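Local coordinates for monomethylamine methyltransferase MtmB1 (Methanosarcina barkeri, PDB 1NTH), which catalyses the transfer of the methyl group of monomethylamine to the corrinoid cofactor of its partner protein MtmC, a step in methanogenesis from methylamine, at residues 307-312 / 408-413; 332-337 / 347-352; 338-343 / 367-372. One frame throughout, in Å; residues are numbered along the deposited sequence. Where two conformers were deposited one is given.

Contact 1 (307-312 / 408-413); sequences NTRETL and LVSLYE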
loop_
_atom_site.group_PDB
_atom_site.type_symbol
_atom_site.label_atom_id
_atom_site.label_comp_id
_atom_site.label_asym_id
_atom_site.label_seq_id
_atom_site.Cartn_x
_atom_site.Cartn_y
_atom_site.Cartn_z
ATOM N N ASN A 307 -36.240 -15.422 18.259
ATOM C CA ASN A 307 -36.058 -16.259 19.436
ATOM C C ASN A 307 -37.318 -16.894 20.019
ATOM O O ASN A 307 -37.410 -17.105 21.230
ATOM C CB ASN A 307 -35.319 -15.482 20.530
ATOM C CG ASN A 307 -35.932 -14.129 20.802
ATOM O OD1 ASN A 307 -35.396 -13.097 20.392
ATOM N ND2 ASN A 307 -37.067 -14.123 21.495
ATOM N N THR A 308 -38.293 -17.194 19.169
ATOM C CA THR A 308 -39.495 -17.858 19.657
ATOM C C THR A 308 -39.125 -19.336 19.672
ATOM O O THR A 308 -38.127 -19.739 19.065
ATOM C CB THR A 308 -40.710 -17.647 18.722
ATOM O OG1 THR A 308 -40.477 -18.304 17.472
ATOM C CG2 THR A 308 -40.953 -16.162 18.488
ATOM N N ARG A 309 -39.912 -20.146 20.368
ATOM C CA ARG A 309 -39.631 -21.571 20.442
ATOM C C ARG A 309 -39.477 -22.184 19.051
ATOM O O ARG A 309 -38.548 -22.954 18.805
ATOM C CB ARG A 309 -40.749 -22.282 21.212
ATOM C CG ARG A 309 -40.548 -23.780 21.396
ATOM C CD ARG A 309 -41.644 -24.352 22.297
ATOM N NE ARG A 309 -41.565 -23.819 23.655
ATOM C CZ ARG A 309 -40.829 -24.348 24.629
ATOM N NH1 ARG A 309 -40.105 -25.438 24.403
ATOM N NH2 ARG A 309 -40.807 -23.782 25.829
ATOM N N GLU A 310 -40.376 -21.830 18.138
ATOM C CA GLU A 310 -40.333 -22.373 16.788
ATOM C C GLU A 310 -39.109 -21.956 15.978
ATOM O O GLU A 310 -38.469 -22.797 15.348
ATOM C CB GLU A 310 -41.601 -21.996 16.019
ATOM C CG GLU A 310 -42.879 -22.538 16.648
ATOM C CD GLU A 310 -43.545 -21.557 17.597
ATOM O OE1 GLU A 310 -42.883 -20.602 18.059
ATOM O OE2 GLU A 310 -44.745 -21.751 17.891
ATOM N N THR A 311 -38.784 -20.667 15.996
ATOM C CA THR A 311 -37.640 -20.170 15.236
ATOM C C THR A 311 -36.306 -20.674 15.793
ATOM O O THR A 311 -35.352 -20.876 15.039
ATOM C CB THR A 311 -37.638 -18.623 15.165
ATOM O OG1 THR A 311 -37.676 -18.073 16.484
ATOM C CG2 THR A 311 -38.852 -18.130 14.382
ATOM N N LEU A 312 -36.232 -20.875 17.105
ATOM C CA LEU A 312 -35.006 -21.393 17.700
ATOM C C LEU A 312 -34.821 -22.845 17.254
ATOM O O LEU A 312 -33.709 -23.275 16.953
ATOM C CB LEU A 312 -35.062 -21.301 19.230
ATOM C CG LEU A 312 -34.989 -19.883 19.813
ATOM C CD1 LEU A 312 -35.184 -19.931 21.322
ATOM C CD2 LEU A 312 -33.634 -19.250 19.472
ATOM N N LEU A 408 -35.943 -21.814 29.765
ATOM C CA LEU A 408 -35.709 -20.404 29.479
ATOM C C LEU A 408 -36.775 -19.797 28.580
ATOM O O LEU A 408 -37.327 -18.741 28.888
ATOM C CB LEU A 408 -34.326 -20.220 28.842
ATOM C CG LEU A 408 -33.940 -18.796 28.428
ATOM C CD1 LEU A 408 -34.087 -17.836 29.605
ATOM C CD2 LEU A 408 -32.507 -18.803 27.915
ATOM N N VAL A 409 -37.070 -20.460 27.468
ATOM C CA VAL A 409 -38.070 -19.944 26.547
ATOM C C VAL A 409 -39.426 -19.827 27.241
ATOM O O VAL A 409 -40.211 -18.931 26.936
ATOM C CB VAL A 409 -38.187 -20.845 25.299
ATOM C CG1 VAL A 409 -39.297 -20.335 24.385
ATOM C CG2 VAL A 409 -36.852 -20.859 24.549
ATOM N N SER A 410 -39.690 -20.725 28.187
ATOM C CA SER A 410 -40.949 -20.701 28.926
ATOM C C SER A 410 -41.070 -19.453 29.793
ATOM O O SER A 410 -42.174 -19.046 30.161
ATOM C CB SER A 410 -41.075 -21.947 29.808
ATOM O OG SER A 410 -41.263 -23.112 29.024
ATOM N N LEU A 411 -39.936 -18.840 30.118
ATOM C CA LEU A 411 -39.938 -17.644 30.950
ATOM C C LEU A 411 -40.434 -16.389 30.237
ATOM O O LEU A 411 -40.774 -15.405 30.892
ATOM C CB LEU A 411 -38.536 -17.378 31.511
ATOM C CG LEU A 411 -37.952 -18.383 32.508
ATOM C CD1 LEU A 411 -36.569 -17.922 32.941
ATOM C CD2 LEU A 411 -38.870 -18.508 33.713
ATOM N N TYR A 412 -40.487 -16.412 28.908
ATOM C CA TYR A 412 -40.935 -15.229 28.180
ATOM C C TYR A 412 -41.908 -15.462 27.025
ATOM O O TYR A 412 -42.529 -14.515 26.546
ATOM C CB TYR A 412 -39.716 -14.444 27.655
ATOM C CG TYR A 412 -38.866 -15.178 26.624
ATOM C CD1 TYR A 412 -39.361 -15.456 25.349
ATOM C CD2 TYR A 412 -37.568 -15.591 26.928
ATOM C CE1 TYR A 412 -38.584 -16.127 24.399
ATOM C CE2 TYR A 412 -36.783 -16.264 25.987
ATOM C CZ TYR A 412 -37.296 -16.527 24.727
ATOM O OH TYR A 412 -36.526 -17.191 23.795
ATOM N N GLU A 413 -42.059 -16.706 26.584
ATOM C CA GLU A 413 -42.925 -16.986 25.440
ATOM C C GLU A 413 -44.413 -16.677 25.599
ATOM O O GLU A 413 -45.172 -16.767 24.636
ATOM C CB GLU A 413 -42.738 -18.435 24.975
ATOM C CG GLU A 413 -43.366 -19.501 25.848
ATOM C CD GLU A 413 -43.018 -20.898 25.364
ATOM O OE1 GLU A 413 -42.836 -21.073 24.138
ATOM O OE2 GLU A 413 -42.935 -21.824 26.200
HETATM O O HOH W 1 -42.234 -19.341 21.877
#
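Arg-309 lays the side of its guanidinium against the carboxylate of Glu-413, one nitrogen to each oxygen. NE donates to OE1 of Glu-413 over 3.1 Å in a nearly straight bond, meeting that oxygen on its syn lone pair. NH2 reaches OE2 of Glu-413 at 2.9 Å, again on the syn side but 35° out of the carboxylate plane. The guanidinium and carboxylate planes stand 34° apart. The Arg-309 chain leaves the backbone extended, with CG anti to N, and bends at chi3 (-65°), which turns NE toward OE1 of Glu-413. Over one face of the guanidinium sits CB of Val-409, and NH1 forms a second salt bridge, to Asp-406, so two acids share this cation and would probably favour its charge. A water bridges the backbone N of Arg-309 and OE1 of Glu-413.

The fold is a TIM barrel, and here the start of helix 309-325, with Thr-308 at its N-cap, meets the last part of helix 398-410 and the residues after it. On the side of Asn-307, Tyr-412 points its hydroxyl at the backbone O of Asn-307 and donates to it at 2.7 Å, in the carbonyl plane. The Asn-307 amide stands almost perpendicular to the tyrosine ring, its ND2 3.8 Å from CE1 of Tyr-412 while bonding to Glu-348 of helix 343-359. Between the polar groups CD1 of Leu-312 packs on CG2 of Val-409 at 3.7 Å, the two side chains running past each other in opposite directions, and the same CD1 meets the Tyr-412 OH tip to tip at 3.9 Å.

Contact 2 (332-337 / 347-352); sequences NQYYPC and LEASAQ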
loop_
_atom_site.group_PDB
_atom_site.type_symbol
_atom_site.label_atom_id
_atom_site.label_comp_id
_atom_site.label_asym_id
_atom_site.label_seq_id
_atom_site.Cartn_x
_atom_site.Cartn_y
_atom_site.Cartn_z
ATOM N N ASN A 332 -26.091 -16.658 12.761
ATOM C CA ASN A 332 -27.512 -16.387 12.957
ATOM C C ASN A 332 -27.650 -14.951 13.449
ATOM O O ASN A 332 -26.766 -14.438 14.142
ATOM C CB ASN A 332 -28.122 -17.371 13.962
ATOM C CG ASN A 332 -29.638 -17.471 13.830
ATOM O OD1 ASN A 332 -30.229 -16.893 12.915
ATOM N ND2 ASN A 332 -30.270 -18.207 14.737
ATOM N N GLN A 333 -28.756 -14.305 13.081
ATOM C CA GLN A 333 -29.023 -12.915 13.443
ATOM C C GLN A 333 -30.096 -12.820 14.528
ATOM O O GLN A 333 -31.012 -13.639 14.585
ATOM C CB GLN A 333 -29.435 -12.107 12.210
ATOM C CG GLN A 333 -30.524 -12.733 11.376
ATOM C CD GLN A 333 -30.755 -11.985 10.078
ATOM O OE1 GLN A 333 -31.302 -10.887 10.067
ATOM N NE2 GLN A 333 -30.325 -12.576 8.976
ATOM N N TYR A 334 -29.964 -11.805 15.376
ATOM C CA TYR A 334 -30.831 -11.605 16.541
ATOM C C TYR A 334 -31.884 -10.497 16.501
ATOM O O TYR A 334 -31.545 -9.318 16.400
ATOM C CB TYR A 334 -29.938 -11.368 17.768
ATOM C CG TYR A 334 -29.077 -12.552 18.148
ATOM C CD1 TYR A 334 -28.210 -13.145 17.223
ATOM C CD2 TYR A 334 -29.168 -13.116 19.419
ATOM C CE1 TYR A 334 -27.467 -14.275 17.556
ATOM C CE2 TYR A 334 -28.431 -14.239 19.764
ATOM C CZ TYR A 334 -27.588 -14.820 18.828
ATOM O OH TYR A 334 -26.908 -15.968 19.156
ATOM N N TYR A 335 -33.155 -10.891 16.617
ATOM C CA TYR A 335 -34.291 -9.964 16.639
ATOM C C TYR A 335 -35.203 -10.213 17.838
ATOM O O TYR A 335 -36.214 -10.904 17.715
ATOM C CB TYR A 335 -35.122 -10.074 15.362
ATOM C CG TYR A 335 -34.549 -9.342 14.177
ATOM C CD1 TYR A 335 -33.695 -9.981 13.279
ATOM C CD2 TYR A 335 -34.891 -8.013 13.932
ATOM C CE1 TYR A 335 -33.203 -9.315 12.160
ATOM C CE2 TYR A 335 -34.404 -7.338 12.819
ATOM C CZ TYR A 335 -33.566 -7.993 11.936
ATOM O OH TYR A 335 -33.125 -7.334 10.814
ATOM N N PRO A 336 -34.859 -9.665 19.012
ATOM C CA PRO A 336 -35.708 -9.866 20.192
ATOM C C PRO A 336 -36.943 -8.968 20.100
ATOM O O PRO A 336 -36.930 -7.958 19.393
ATOM C CB PRO A 336 -34.809 -9.436 21.353
ATOM C CG PRO A 336 -33.411 -9.558 20.798
ATOM C CD PRO A 336 -33.569 -9.066 19.391
ATOM N N CYS A 337 -38.004 -9.333 20.816
ATOM C CA CYS A 337 -39.229 -8.536 20.827
ATOM C C CYS A 337 -39.056 -7.312 21.718
ATOM O O CYS A 337 -39.442 -6.199 21.353
ATOM C CB CYS A 337 -40.407 -9.356 21.368
ATOM S SG CYS A 337 -40.992 -10.680 20.305
ATOM N N LEU A 347 -32.956 -11.924 28.109
ATOM C CA LEU A 347 -33.285 -13.344 28.165
ATOM C C LEU A 347 -33.594 -13.897 26.777
ATOM O O LEU A 347 -33.262 -15.043 26.472
ATOM C CB LEU A 347 -34.476 -13.584 29.104
ATOM C CG LEU A 347 -34.213 -13.310 30.588
ATOM C CD1 LEU A 347 -35.488 -13.555 31.387
ATOM C CD2 LEU A 347 -33.092 -14.206 31.091
ATOM N N GLU A 348 -34.232 -13.084 25.939
ATOM C CA GLU A 348 -34.560 -13.506 24.580
ATOM C C GLU A 348 -33.269 -13.745 23.801
ATOM O O GLU A 348 -33.097 -14.783 23.159
ATOM C CB GLU A 348 -35.383 -12.430 23.866
ATOM C CG GLU A 348 -36.863 -12.401 24.220
ATOM C CD GLU A 348 -37.609 -11.330 23.440
ATOM O OE1 GLU A 348 -37.581 -10.151 23.857
ATOM O OE2 GLU A 348 -38.208 -11.663 22.395
ATOM N N ALA A 349 -32.362 -12.777 23.865
ATOM C CA ALA A 349 -31.091 -12.891 23.162
ATOM C C ALA A 349 -30.284 -14.059 23.721
ATOM O O ALA A 349 -29.590 -14.753 22.978
ATOM C CB ALA A 349 -30.302 -11.594 23.293
ATOM N N SER A 350 -30.374 -14.274 25.030
ATOM C CA SER A 350 -29.646 -15.365 25.668
ATOM C C SER A 350 -30.113 -16.719 25.146
ATOM O O SER A 350 -29.300 -17.599 24.865
ATOM C CB SER A 350 -29.821 -15.310 27.189
ATOM O OG SER A 350 -29.187 -14.169 27.732
ATOM N N ALA A 351 -31.426 -16.890 25.025
ATOM C CA ALA A 351 -31.962 -18.149 24.527
ATOM C C ALA A 351 -31.410 -18.426 23.133
ATOM O O ALA A 351 -31.057 -19.562 22.815
ATOM C CB ALA A 351 -33.490 -18.098 24.486
ATOM N N GLN A 352 -31.323 -17.391 22.303
ATOM C CA GLN A 352 -30.809 -17.593 20.957
ATOM C C GLN A 352 -29.308 -17.864 20.960
ATOM O O GLN A 352 -28.819 -18.658 20.160
ATOM C CB GLN A 352 -31.119 -16.395 20.061
ATOM C CG GLN A 352 -30.866 -16.710 18.599
ATOM C CD GLN A 352 -31.305 -15.608 17.669
ATOM O OE1 GLN A 352 -32.221 -14.844 17.980
ATOM N NE2 GLN A 352 -30.667 -15.530 16.505
#
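Gln-352 lies flat over the ring of Tyr-334, joining helix 343-359 to the end of strand 330-333 and the residues just after it, within the beta-alpha-beta unit that strand 363-366 completes in the TIM barrel. Its CG is anti to the backbone N (chi1 -168°) and the chain runs on extended. CB starts at the rim, 3.5 Å from CE2 of Tyr-334. CG follows over the face as a CH-pi contact, 4.0 Å from the ring centroid. CD comes to 3.7 Å from CD2 of Tyr-334, and the amide it carries is only 7° from parallel to the ring. OE1 accepts from the hydroxyl of Thr-306. NE2, still above the ring but offset toward its rim, donates to the backbone O of Gln-333 at 2.7 Å; the bond is straight at the hydrogen (167°), with the donor well above the carbonyl plane. ND2 of Asn-332 comes within 3.2 Å of NE2 of Gln-352, but both are donors, and ND2 bonds to Asp-356 instead.

At its edge the tyrosine ring meets the backbone O of Ala-349, while CD2 packs on the Ala-349 CB. An alanine in place of Tyr-334 would probably open a gap over the CB, CG and amide of Gln-352, leaving the amide positioned chiefly by its hydrogen bonds.

One helical turn earlier, Glu-348 rests its CB on CB of Pro-336, and its carboxylate grips the chain just beyond the proline. OE1 accepts from the backbone N of Ala-338, and OE2 takes the backbone N of Cys-337 at 2.8 Å, on the syn side and somewhat out of the carboxylate plane.

Contact 3 (338-343 / 367-372); sequences AGPCTE and VASAKG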
loop_
_atom_site.group_PDB
_atom_site.type_symbol
_atom_site.label_atom_id
_atom_site.label_comp_id
_atom_site.label_asym_id
_atom_site.label_seq_id
_atom_site.Cartn_x
_atom_site.Cartn_y
_atom_site.Cartn_z
ATOM N N ALA A 338 -38.475 -7.532 22.893
ATOM C CA ALA A 338 -38.270 -6.472 23.871
ATOM C C ALA A 338 -37.138 -5.513 23.510
ATOM O O ALA A 338 -36.219 -5.865 22.766
ATOM C CB ALA A 338 -38.017 -7.085 25.242
ATOM N N GLY A 339 -37.218 -4.302 24.054
ATOM C CA GLY A 339 -36.212 -3.290 23.792
ATOM C C GLY A 339 -35.088 -3.296 24.810
ATOM O O GLY A 339 -35.143 -4.031 25.797
ATOM N N PRO A 340 -34.050 -2.472 24.600
ATOM C CA PRO A 340 -32.905 -2.391 25.509
ATOM C C PRO A 340 -33.271 -2.031 26.943
ATOM O O PRO A 340 -34.294 -1.393 27.201
ATOM C CB PRO A 340 -32.026 -1.316 24.868
ATOM C CG PRO A 340 -32.358 -1.423 23.423
ATOM C CD PRO A 340 -33.857 -1.574 23.450
ATOM N N CYS A 341 -32.407 -2.443 27.863
ATOM C CA CYS A 341 -32.564 -2.180 29.285
ATOM C C CYS A 341 -33.800 -2.834 29.892
ATOM O O CYS A 341 -34.458 -2.260 30.762
ATOM C CB CYS A 341 -32.582 -0.671 29.545
ATOM S SG CYS A 341 -32.112 -0.212 31.235
ATOM N N THR A 342 -34.117 -4.032 29.414
ATOM C CA THR A 342 -35.235 -4.802 29.944
ATOM C C THR A 342 -34.729 -6.226 30.103
ATOM O O THR A 342 -33.905 -6.698 29.312
ATOM C CB THR A 342 -36.468 -4.808 29.006
ATOM O OG1 THR A 342 -36.174 -5.550 27.817
ATOM C CG2 THR A 342 -36.872 -3.386 28.646
ATOM N N GLU A 343 -35.211 -6.910 31.132
ATOM C CA GLU A 343 -34.786 -8.273 31.384
ATOM C C GLU A 343 -35.195 -9.206 30.252
ATOM O O GLU A 343 -34.434 -10.098 29.870
ATOM C CB GLU A 343 -35.375 -8.767 32.703
ATOM C CG GLU A 343 -34.795 -10.085 33.175
ATOM C CD GLU A 343 -35.348 -10.506 34.520
ATOM O OE1 GLU A 343 -36.533 -10.898 34.579
ATOM O OE2 GLU A 343 -34.601 -10.434 35.517
ATOM N N VAL A 367 -27.198 -7.211 18.504
ATOM C CA VAL A 367 -28.591 -7.617 18.678
ATOM C C VAL A 367 -29.537 -6.510 18.210
ATOM O O VAL A 367 -29.422 -5.366 18.643
ATOM C CB VAL A 367 -28.870 -7.905 20.173
ATOM C CG1 VAL A 367 -30.340 -8.227 20.388
ATOM C CG2 VAL A 367 -27.982 -9.049 20.657
ATOM N N ALA A 368 -30.470 -6.847 17.324
ATOM C CA ALA A 368 -31.420 -5.854 16.840
ATOM C C ALA A 368 -32.612 -5.822 17.794
ATOM O O ALA A 368 -33.690 -6.331 17.487
ATOM C CB ALA A 368 -31.875 -6.200 15.441
ATOM N N SER A 369 -32.395 -5.228 18.961
ATOM C CA SER A 369 -33.427 -5.127 19.984
ATOM C C SER A 369 -34.652 -4.375 19.476
ATOM O O SER A 369 -34.571 -3.617 18.509
ATOM C CB SER A 369 -32.850 -4.435 21.217
ATOM O OG SER A 369 -31.677 -5.108 21.640
ATOM N N ALA A 370 -35.787 -4.589 20.139
ATOM C CA ALA A 370 -37.038 -3.949 19.747
ATOM C C ALA A 370 -37.356 -4.291 18.295
ATOM O O ALA A 370 -37.892 -3.466 17.550
ATOM C CB ALA A 370 -36.940 -2.438 19.927
ATOM N N LYS A 371 -37.014 -5.518 17.906
ATOM C CA LYS A 371 -37.247 -6.021 16.555
ATOM C C LYS A 371 -36.519 -5.224 15.475
ATOM O O LYS A 371 -36.842 -5.329 14.292
ATOM C CB LYS A 371 -38.750 -6.060 16.257
ATOM C CG LYS A 371 -39.530 -6.908 17.251
ATOM C CD LYS A 371 -41.014 -6.966 16.921
ATOM C CE LYS A 371 -41.777 -7.669 18.032
ATOM N NZ LYS A 371 -43.241 -7.726 17.752
ATOM N N GLY A 372 -35.543 -4.425 15.896
ATOM C CA GLY A 372 -34.753 -3.636 14.966
ATOM C C GLY A 372 -35.474 -2.575 14.157
ATOM O O GLY A 372 -34.976 -2.153 13.115
#
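Ala-370, which meets Ala-338 and Gly-339 across the contact, begins a run of three successive residues with positive phi, its own phi and psi being 57° and 36°. Its backbone N donates to the backbone O of Ala-338 at 3.0 Å, the hydrogen bond that ties together two loops without regular structure where they meet. The donor stands above the carbonyl plane, 50° out of it. CB of Ala-370 comes to 4.0 Å from CA of Gly-339. A CB on Gly-339 would lie close to CB of Ala-370 and, within its own chain, be crowded by CD of Pro-340.

Ser-369 sets its CB against CG and CD of Pro-340, 3.8 Å from each. Its OG, anti to the carbonyl carbon, is bonded to Glu-382 of helix 380-393. Beyond the proline in sequence, OG1 of Thr-342 donates to O of Gly-339 at 2.7 Å, almost in line with the C=O. The same threonine is the N-cap of helix 343-359 and caps the backbone N of Cys-345.

The two loops follow strands 330-333 and 363-366 and lead into helices 343-359 and 380-393, with Pro-340 and Cys-341 packing against Tyr-440 of helix 438-454.

Overall arrangement
Contacts 2 and 3 lie where parallel strands 330-333 and 363-366 of the TIM barrel lead toward their helices; contact 1 sits at the start of helix 309-325, after strand 293-300. Along the chain, 307-312 and 408-413 enclose the other segments, and those of contacts 2 and 3 alternate. Contact 2 is central, its centre about 9 Å from each of the others. Contacts 1 and 3, their centres about 15 Å apart, do not touch. Asn-307 joins contact 1 to contact 2, as backbone bonds from Ala-368 and Lys-371 join contact 3 to it. Loops after the strands are where TIM-barrel enzymes carry their active sites, so these contacts probably help shape that end of the barrel.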